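Local coordinates for farnesyl diphosphate synthase (Rhodobacter capsulatus, PDB 3M0G), which probably catalyses the magnesium-dependent condensation of isopentenyl diphosphate with allylic diphosphates such as farnesyl diphosphate, lengthening isoprenoid chains, at residues Ala215-Asp220 against Ala241-Leu246. Numbering follows the deposited sequence.
Sequences ADDILD and ATFVSL
Asp217 reaches from the last turn of helix 199-219 to the start of helix 243-247, where its OD2 accepts a hydrogen bond from Phe243 N at 2.9 Å. The bond is nearly straight, 168° at the hydrogen, and meets the anti side of OD2, 18° out of the carboxylate plane. Asp217 OD2 also lies 3.2 Å from Thr242 CB and, near the plane of the Phe243 ring at its edge, 3.4 Å from Phe243 CD2. An alanine in place of Asp217 would probably leave Phe243 N without this acceptor and open a gap beside Thr242. Alongside, Val244 CG2 packs 3.7 Å from Asp217 O and 4.2 Å from Ile218 CG1. With Val244 CG1 anti to the backbone N (chi1 -179°), CG2 lies beside that N and faces helix 199-219. A water donates to Asp217 O at 2.9 Å and has a long, weak link to Thr242 OG1. Behind this first shell, Thr242 and Ser245 form a capping box: Ser245 N donates to Thr242 OG1 at 3.0 Å, and Thr242 N to Ser245 OG, fixing the turn that presents Phe243 N. Asp216, Asp217 and Asp220 match the second aspartate-rich DDxxD motif of prenyl synthases, which in relatives helps bind magnesium and diphosphate; here most of the linker between the two segments is not modelled, probably because it is mobile. At this surface contact, Phe243 inserts between helices 168-194 and 199-219, touching Ile171 and Leu210, while Ile218 packs on Leu249 and Ala252 of helix 249-265.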
loop_
_atom_site.group_PDB
_atom_site.type_symbol
_atom_site.label_atom_id
_atom_site.label_comp_id
_atom_site.label_asym_id
_atom_site.label_seq_id
_atom_site.Cartn_x
_atom_site.Cartn_y
_atom_site.Cartn_z
ATOM N N ALA B 215 24.209 -7.139 12.898
ATOM C CA ALA B 215 23.999 -8.391 13.632
ATOM C C ALA B 215 23.568 -9.570 12.750
ATOM O O ALA B 215 24.176 -10.642 12.828
ATOM C CB ALA B 215 23.023 -8.188 14.799
ATOM N N ASP B 216 22.530 -9.358 11.933
ATOM C CA ASP B 216 22.097 -10.301 10.872
ATOM C C ASP B 216 23.269 -10.880 10.071
ATOM O O ASP B 216 23.338 -12.092 9.852
ATOM C CB ASP B 216 21.131 -9.623 9.886
ATOM C CG ASP B 216 19.668 -10.014 10.099
ATOM O OD1 ASP B 216 19.264 -11.132 9.700
ATOM O OD2 ASP B 216 18.905 -9.178 10.621
ATOM N N ASP B 217 24.172 -10.004 9.630
ATOM C CA ASP B 217 25.307 -10.393 8.782
ATOM C C ASP B 217 26.315 -11.268 9.529
ATOM O O ASP B 217 26.858 -12.233 8.970
ATOM C CB ASP B 217 26.001 -9.148 8.211
ATOM C CG ASP B 217 25.353 -8.644 6.930
ATOM O OD1 ASP B 217 24.347 -9.229 6.479
ATOM O OD2 ASP B 217 25.853 -7.654 6.362
ATOM N N ILE B 218 26.563 -10.924 10.790
ATOM C CA ILE B 218 27.460 -11.686 11.663
ATOM C C ILE B 218 26.953 -13.118 11.879
ATOM O O ILE B 218 27.724 -14.084 11.808
ATOM C CB ILE B 218 27.658 -10.980 13.027
ATOM C CG1 ILE B 218 28.358 -9.622 12.839
ATOM C CG2 ILE B 218 28.400 -11.888 14.014
ATOM C CD1 ILE B 218 28.268 -8.701 14.048
ATOM N N LEU B 219 25.656 -13.244 12.140
ATOM C CA LEU B 219 25.037 -14.555 12.273
ATOM C C LEU B 219 25.037 -15.291 10.940
ATOM O O LEU B 219 25.156 -16.511 10.905
ATOM C CB LEU B 219 23.626 -14.432 12.855
ATOM C CG LEU B 219 23.579 -13.842 14.272
ATOM C CD1 LEU B 219 22.162 -13.457 14.665
ATOM C CD2 LEU B 219 24.214 -14.782 15.305
ATOM N N ASP B 220 24.939 -14.536 9.847
ATOM C CA ASP B 220 24.920 -15.085 8.489
ATOM C C ASP B 220 26.210 -15.835 8.116
ATOM O O ASP B 220 26.353 -16.294 6.977
ATOM C CB ASP B 220 24.670 -13.953 7.489
ATOM C CG ASP B 220 23.701 -14.334 6.389
ATOM O OD1 ASP B 220 23.745 -15.483 5.886
ATOM O OD2 ASP B 220 22.894 -13.457 6.018
ATOM N N ALA B 241 29.106 -7.704 -1.044
ATOM C CA ALA B 241 29.531 -7.024 0.172
ATOM C C ALA B 241 28.497 -7.060 1.304
ATOM O O ALA B 241 27.294 -6.831 1.100
ATOM C CB ALA B 241 29.933 -5.588 -0.145
ATOM N N THR B 242 28.992 -7.362 2.499
ATOM C CA THR B 242 28.192 -7.350 3.720
ATOM C C THR B 242 28.935 -6.500 4.727
ATOM O O THR B 242 30.037 -6.042 4.445
ATOM C CB THR B 242 28.059 -8.761 4.305
ATOM O OG1 THR B 242 29.341 -9.204 4.757
ATOM C CG2 THR B 242 27.514 -9.741 3.274
ATOM N N PHE B 243 28.368 -6.314 5.917
ATOM C CA PHE B 243 29.096 -5.613 6.970
ATOM C C PHE B 243 30.313 -6.408 7.482
ATOM O O PHE B 243 31.307 -5.820 7.924
ATOM C CB PHE B 243 28.141 -5.134 8.078
ATOM C CG PHE B 243 27.204 -4.043 7.607
ATOM C CD1 PHE B 243 27.631 -2.721 7.560
ATOM C CD2 PHE B 243 25.926 -4.347 7.150
ATOM C CE1 PHE B 243 26.803 -1.710 7.094
ATOM C CE2 PHE B 243 25.078 -3.344 6.681
ATOM C CZ PHE B 243 25.516 -2.017 6.656
ATOM N N VAL B 244 30.257 -7.734 7.374
ATOM C CA VAL B 244 31.413 -8.564 7.718
ATOM C C VAL B 244 32.521 -8.452 6.657
ATOM O O VAL B 244 33.699 -8.275 6.990
ATOM C CB VAL B 244 31.033 -10.057 7.934
ATOM C CG1 VAL B 244 32.263 -10.873 8.323
ATOM C CG2 VAL B 244 29.969 -10.193 9.002
ATOM N N SER B 245 32.159 -8.564 5.385
ATOM C CA SER B 245 33.155 -8.404 4.334
ATOM C C SER B 245 33.749 -6.976 4.338
ATOM O O SER B 245 34.960 -6.803 4.190
ATOM C CB SER B 245 32.598 -8.785 2.955
ATOM O OG SER B 245 31.721 -7.797 2.464
ATOM N N LEU B 246 32.909 -5.957 4.559
ATOM C CA LEU B 246 33.422 -4.581 4.603
ATOM C C LEU B 246 34.181 -4.208 5.874
ATOM O O LEU B 246 35.235 -3.580 5.801
ATOM C CB LEU B 246 32.327 -3.561 4.297
ATOM C CG LEU B 246 31.794 -3.519 2.865
ATOM C CD1 LEU B 246 30.533 -2.677 2.799
ATOM C CD2 LEU B 246 32.831 -2.993 1.898
HETATM O O HOH W 1 27.328 -11.566 6.179
#